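Local coordinates for protein glutathione S-transferase (PDB 6M1T) that binds glutathione and, as a bacterial beta-class glutathione S-transferase, probably transfers it to electrophilic compounds in detoxification, at residues L55-D58 and S59-L63; T64-P67 and A68-Y72. All coordinates share one frame; numbering follows the deposited sequence.

Interaction 1: residues L55-D58 and S59-L63; sequences LTLD and SGETL
L55 and L63 face each other as an antiparallel hydrogen-bonded pair, and the two segments run nearly antiparallel, 169° apart end to end. Both amides of the pair are used: L55 N reaches L63 O at 2.9 Å, and L63 N returns to L55 O at 2.8 Å. One step on, T56 and T62 form a non-hydrogen-bonded pair with CA atoms 4.1 Å apart. Past it, L57 N donates to E61 O at 2.8 Å, nearly along the C=O axis. A type I turn from L57 to G60 reverses the chain, closed by G60 N on L57 O, with the donor lying well above the carbonyl plane. G60 has a positive phi of 95°, where a side chain would press on the preceding carbonyl oxygen. As the chain leaves the turn, S59 OG accepts from E61 N at 3.1 Å, making an ST turn.

The threonine pair carries the side-chain chemistry. In T56, OG1 is anti to the carbonyl carbon, beside the backbone N (chi1 -55°), and T62 has the same orientation; the hydroxyls meet in a 2.9 Å hydrogen bond across the strands, while T56 CG2 packs near T62 OG1 and G60 O. An alanine in place of T56 removes OG1 and CG2, and is likely to leave T62 OG1 without its cross-strand mate and a gap beside G60 O. L57 lays CB and CG against E61 O, and L55 and L63 turn to the sheet face covered by Y72 of helix 66-75.

D58 OD1 is hydrogen-bonded to M1 N, and E61 OE2 makes a salt bridge with R93 of the second subunit. Backbone bonds thus set the hairpin's register, a hydroxyl pair ties one face, and leucines supply the greasy other face.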
loop_
_atom_site.group_PDB
_atom_site.type_symbol
_atom_site.label_atom_id
_atom_site.label_comp_id
_atom_site.label_asym_id
_atom_site.label_seq_id
_atom_site.Cartn_x
_atom_site.Cartn_y
_atom_site.Cartn_z
ATOM N N LEU A 55 8.228 12.948 -5.160
ATOM C CA LEU A 55 8.484 13.338 -6.555
ATOM C C LEU A 55 7.810 14.670 -6.855
ATOM O O LEU A 55 6.575 14.693 -6.789
ATOM C CB LEU A 55 7.951 12.267 -7.489
ATOM C CG LEU A 55 8.209 12.592 -8.958
ATOM C CD1 LEU A 55 9.702 12.494 -9.272
ATOM C CD2 LEU A 55 7.457 11.623 -9.841
ATOM N N THR A 56 8.587 15.716 -7.096
ATOM C CA THR A 56 8.073 17.052 -7.483
ATOM C C THR A 56 8.037 17.114 -9.001
ATOM O O THR A 56 9.088 16.937 -9.651
ATOM C CB THR A 56 8.876 18.209 -6.898
ATOM O OG1 THR A 56 8.911 18.028 -5.491
ATOM C CG2 THR A 56 8.255 19.563 -7.199
ATOM N N LEU A 57 6.844 17.307 -9.535
ATOM C CA LEU A 57 6.604 17.379 -10.990
ATOM C C LEU A 57 7.055 18.756 -11.481
ATOM O O LEU A 57 7.231 19.659 -10.647
ATOM C CB LEU A 57 5.121 17.123 -11.256
ATOM C CG LEU A 57 4.573 15.837 -10.654
ATOM C CD1 LEU A 57 3.076 15.706 -10.936
ATOM C CD2 LEU A 57 5.347 14.623 -11.150
ATOM N N ASP A 58 7.206 18.918 -12.790
ATOM C CA ASP A 58 7.552 20.222 -13.423
ATOM C C ASP A 58 6.559 21.321 -13.020
ATOM O O ASP A 58 6.988 22.476 -12.930
ATOM C CB ASP A 58 7.704 20.047 -14.934
ATOM C CG ASP A 58 8.867 19.132 -15.274
ATOM O OD1 ASP A 58 9.795 19.041 -14.436
ATOM O OD2 ASP A 58 8.837 18.498 -16.344
ATOM N N SER A 59 5.290 20.996 -12.752
ATOM C CA SER A 59 4.255 21.964 -12.292
ATOM C C SER A 59 4.608 22.491 -10.900
ATOM O O SER A 59 4.061 23.516 -10.504
ATOM C CB SER A 59 2.910 21.312 -12.259
ATOM O OG SER A 59 2.923 20.286 -11.262
ATOM N N GLY A 60 5.435 21.761 -10.141
ATOM C CA GLY A 60 5.736 22.067 -8.748
ATOM C C GLY A 60 4.842 21.282 -7.805
ATOM O O GLY A 60 4.962 21.464 -6.593
ATOM N N GLU A 61 3.950 20.444 -8.319
ATOM C CA GLU A 61 3.139 19.565 -7.444
ATOM C C GLU A 61 4.020 18.400 -6.968
ATOM O O GLU A 61 4.761 17.916 -7.783
ATOM C CB GLU A 61 1.959 19.008 -8.203
ATOM C CG GLU A 61 1.152 18.089 -7.338
ATOM C CD GLU A 61 -0.081 17.516 -7.997
ATOM O OE1 GLU A 61 -0.283 17.728 -9.252
ATOM O OE2 GLU A 61 -0.850 16.860 -7.246
ATOM N N THR A 62 3.900 17.974 -5.707
ATOM C CA THR A 62 4.670 16.832 -5.145
ATOM C C THR A 62 3.737 15.628 -4.979
ATOM O O THR A 62 2.663 15.767 -4.339
ATOM C CB THR A 62 5.392 17.230 -3.848
ATOM O OG1 THR A 62 6.352 18.231 -4.177
ATOM C CG2 THR A 62 6.102 16.075 -3.168
ATOM N N LEU A 63 4.172 14.467 -5.461
ATOM C CA LEU A 63 3.495 13.170 -5.281
ATOM C C LEU A 63 4.265 12.344 -4.236
ATOM O O LEU A 63 5.524 12.387 -4.210
ATOM C CB LEU A 63 3.516 12.521 -6.660
ATOM C CG LEU A 63 2.501 11.447 -6.989
ATOM C CD1 LEU A 63 1.062 11.946 -6.780
ATOM C CD2 LEU A 63 2.720 11.010 -8.434
#

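Interaction 2: residues T64-P67 and A68-Y72; sequences TENP and AILLY. With GSH (glutathione), chain C.
E65 and I69 begin the helical bonding: I69 N points nearly straight at E65 O, 3.0 Å away and in the carbonyl plane. L70 N follows on N66 O at 2.8 Å, and L71 N on P67 O at a longer 3.2 Å, from above the carbonyl plane.

Van der Waals contacts of the side chains, mostly with carbonyl oxygens, run beside these bonds. I69 brings CG1 to 3.4 Å from E65 O, its CD1 reaching on to T64 CA. L70 holds CG anti to its carbonyl carbon (chi1 -76°), which sets CG 3.2 Å from N66 O and leaves N66 OD1 facing the leucine branch. That amide oxygen is buried without a polar partner, while ND2 bonds to C10 O.

E65 is the N-cap of helix 66-75, in the thioredoxin-like domain, and this helix start is part of the glutathione site.

Polar contacts to the ligand use backbone and side chain together. N66 N donates to GSH O12 at 3.0 Å and weakly to GSH O11, so the carboxylate lies at the helix N-terminus, where the dipole would probably favour it. A fold at chi2 (-69°) turns the E65 carboxylate to the ligand's amino group, and OE2 accepts from GSH N1, 2.8 Å away; S99 OG of the second subunit also bonds to OE2.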
loop_
_atom_site.group_PDB
_atom_site.type_symbol
_atom_site.label_atom_id
_atom_site.label_comp_id
_atom_site.label_asym_id
_atom_site.label_seq_id
_atom_site.Cartn_x
_atom_site.Cartn_y
_atom_site.Cartn_z
ATOM N N THR A 64 3.554 11.655 -3.349
ATOM C CA THR A 64 4.178 10.771 -2.336
ATOM C C THR A 64 3.629 9.355 -2.495
ATOM O O THR A 64 2.614 9.185 -3.203
ATOM C CB THR A 64 3.964 11.266 -0.902
ATOM O OG1 THR A 64 2.561 11.323 -0.689
ATOM C CG2 THR A 64 4.553 12.628 -0.626
ATOM N N GLU A 65 4.276 8.399 -1.825
ATOM C CA GLU A 65 3.928 6.957 -1.828
ATOM C C GLU A 65 4.490 6.306 -3.089
ATOM O O GLU A 65 4.051 6.641 -4.221
ATOM C CB GLU A 65 2.412 6.718 -1.718
ATOM C CG GLU A 65 1.760 7.351 -0.496
ATOM C CD GLU A 65 2.143 6.735 0.829
ATOM O OE1 GLU A 65 2.133 7.488 1.831
ATOM O OE2 GLU A 65 2.422 5.488 0.873
ATOM N N ASN A 66 5.360 5.330 -2.878
ATOM C CA ASN A 66 6.029 4.545 -3.949
ATOM C C ASN A 66 5.021 4.058 -4.978
ATOM O O ASN A 66 5.240 4.239 -6.179
ATOM C CB ASN A 66 6.892 3.439 -3.352
ATOM C CG ASN A 66 8.356 3.778 -3.509
ATOM O OD1 ASN A 66 8.729 4.395 -4.504
ATOM N ND2 ASN A 66 9.160 3.436 -2.540
ATOM N N PRO A 67 3.921 3.400 -4.568
ATOM C CA PRO A 67 2.971 2.878 -5.553
ATOM C C PRO A 67 2.452 3.925 -6.551
ATOM O O PRO A 67 2.385 3.639 -7.792
ATOM C CB PRO A 67 1.867 2.302 -4.649
ATOM C CG PRO A 67 2.586 1.871 -3.409
ATOM C CD PRO A 67 3.604 2.981 -3.182
ATOM N N ALA A 68 2.123 5.137 -6.080
ATOM C CA ALA A 68 1.663 6.242 -6.947
ATOM C C ALA A 68 2.821 6.786 -7.794
ATOM O O ALA A 68 2.635 7.027 -8.985
ATOM C CB ALA A 68 1.039 7.318 -6.100
ATOM N N ILE A 69 3.992 6.987 -7.189
ATOM C CA ILE A 69 5.178 7.572 -7.863
ATOM C C ILE A 69 5.602 6.643 -8.981
ATOM O O ILE A 69 5.829 7.132 -10.067
ATOM C CB ILE A 69 6.309 7.848 -6.849
ATOM C CG1 ILE A 69 5.873 8.988 -5.929
ATOM C CG2 ILE A 69 7.618 8.157 -7.567
ATOM C CD1 ILE A 69 6.739 9.223 -4.718
ATOM N N LEU A 70 5.704 5.363 -8.680
ATOM C CA LEU A 70 6.208 4.346 -9.617
ATOM C C LEU A 70 5.254 4.245 -10.808
ATOM O O LEU A 70 5.734 4.245 -11.968
ATOM C CB LEU A 70 6.371 3.027 -8.872
ATOM C CG LEU A 70 7.609 2.948 -7.947
ATOM C CD1 LEU A 70 7.526 1.693 -7.106
ATOM C CD2 LEU A 70 8.900 2.996 -8.756
ATOM N N LEU A 71 3.953 4.197 -10.556
ATOM C CA LEU A 71 2.963 4.182 -11.679
ATOM C C LEU A 71 3.078 5.451 -12.527
ATOM O O LEU A 71 3.058 5.325 -13.762
ATOM C CB LEU A 71 1.534 4.054 -11.149
ATOM C CG LEU A 71 0.773 2.749 -11.384
ATOM C CD1 LEU A 71 1.344 1.840 -12.464
ATOM C CD2 LEU A 71 0.647 1.999 -10.068
ATOM N N TYR A 72 3.139 6.633 -11.898
ATOM C CA TYR A 72 3.316 7.925 -12.578
ATOM C C TYR A 72 4.502 7.806 -13.541
ATOM O O TYR A 72 4.420 8.214 -14.752
ATOM C CB TYR A 72 3.510 9.082 -11.588
ATOM C CG TYR A 72 3.702 10.383 -12.304
ATOM C CD1 TYR A 72 2.614 11.116 -12.766
ATOM C CD2 TYR A 72 4.971 10.829 -12.630
ATOM C CE1 TYR A 72 2.795 12.282 -13.493
ATOM C CE2 TYR A 72 5.167 11.980 -13.360
ATOM C CZ TYR A 72 4.078 12.722 -13.766
ATOM O OH TYR A 72 4.293 13.852 -14.482
HETATM N N1 GSH C . 4.413 4.317 2.514
HETATM C CA1 GSH C . 5.571 5.101 2.051
HETATM C C1 GSH C . 5.851 4.802 0.572
HETATM O O11 GSH C . 5.456 3.705 0.155
HETATM O O12 GSH C . 6.465 5.701 -0.096
HETATM C CB1 GSH C . 6.768 4.730 2.932
HETATM C CG1 GSH C . 7.943 5.664 2.819
HETATM C CD1 GSH C . 8.978 5.322 3.889
HETATM O OE1 GSH C . 8.698 4.699 4.921
HETATM N N2 GSH C . 10.199 5.790 3.666
HETATM C CA2 GSH C . 11.329 5.665 4.565
HETATM C C2 GSH C . 11.605 6.961 5.307
HETATM O O2 GSH C . 11.655 8.025 4.689
HETATM C CB2 GSH C . 12.584 5.200 3.829
HETATM S SG2 GSH C . 12.522 3.458 3.306
HETATM N N3 GSH C . 11.699 6.873 6.622
HETATM C CA3 GSH C . 11.995 8.009 7.459
HETATM C C3 GSH C . 10.966 8.207 8.575
HETATM O O31 GSH C . 9.913 7.540 8.519
HETATM O O32 GSH C . 11.236 9.050 9.456
#

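Overall arrangement
Interactions 1 and 2 come in series along the chain, their centres about 12 Å apart on the same side of the chain's centre. The hairpin of strands 54-56 and 62-64 closes first; the latter is the edge strand of the mixed sheet within this chain, and helix 66-75 follows it directly. The helix then packs back on the hairpin: Y72 takes contacts from L55, L57 and L63, with L57 CD2 3.5 Å from Y72 CE2, and I69 meets the end of the strand. All four segments belong to the N-terminal, thioredoxin-like domain. The start of helix 66-75 holds the ligand while E65 also meets the second subunit; the hairpin, through L57, E61 and L63, adds to the dimer interface without touching glutathione.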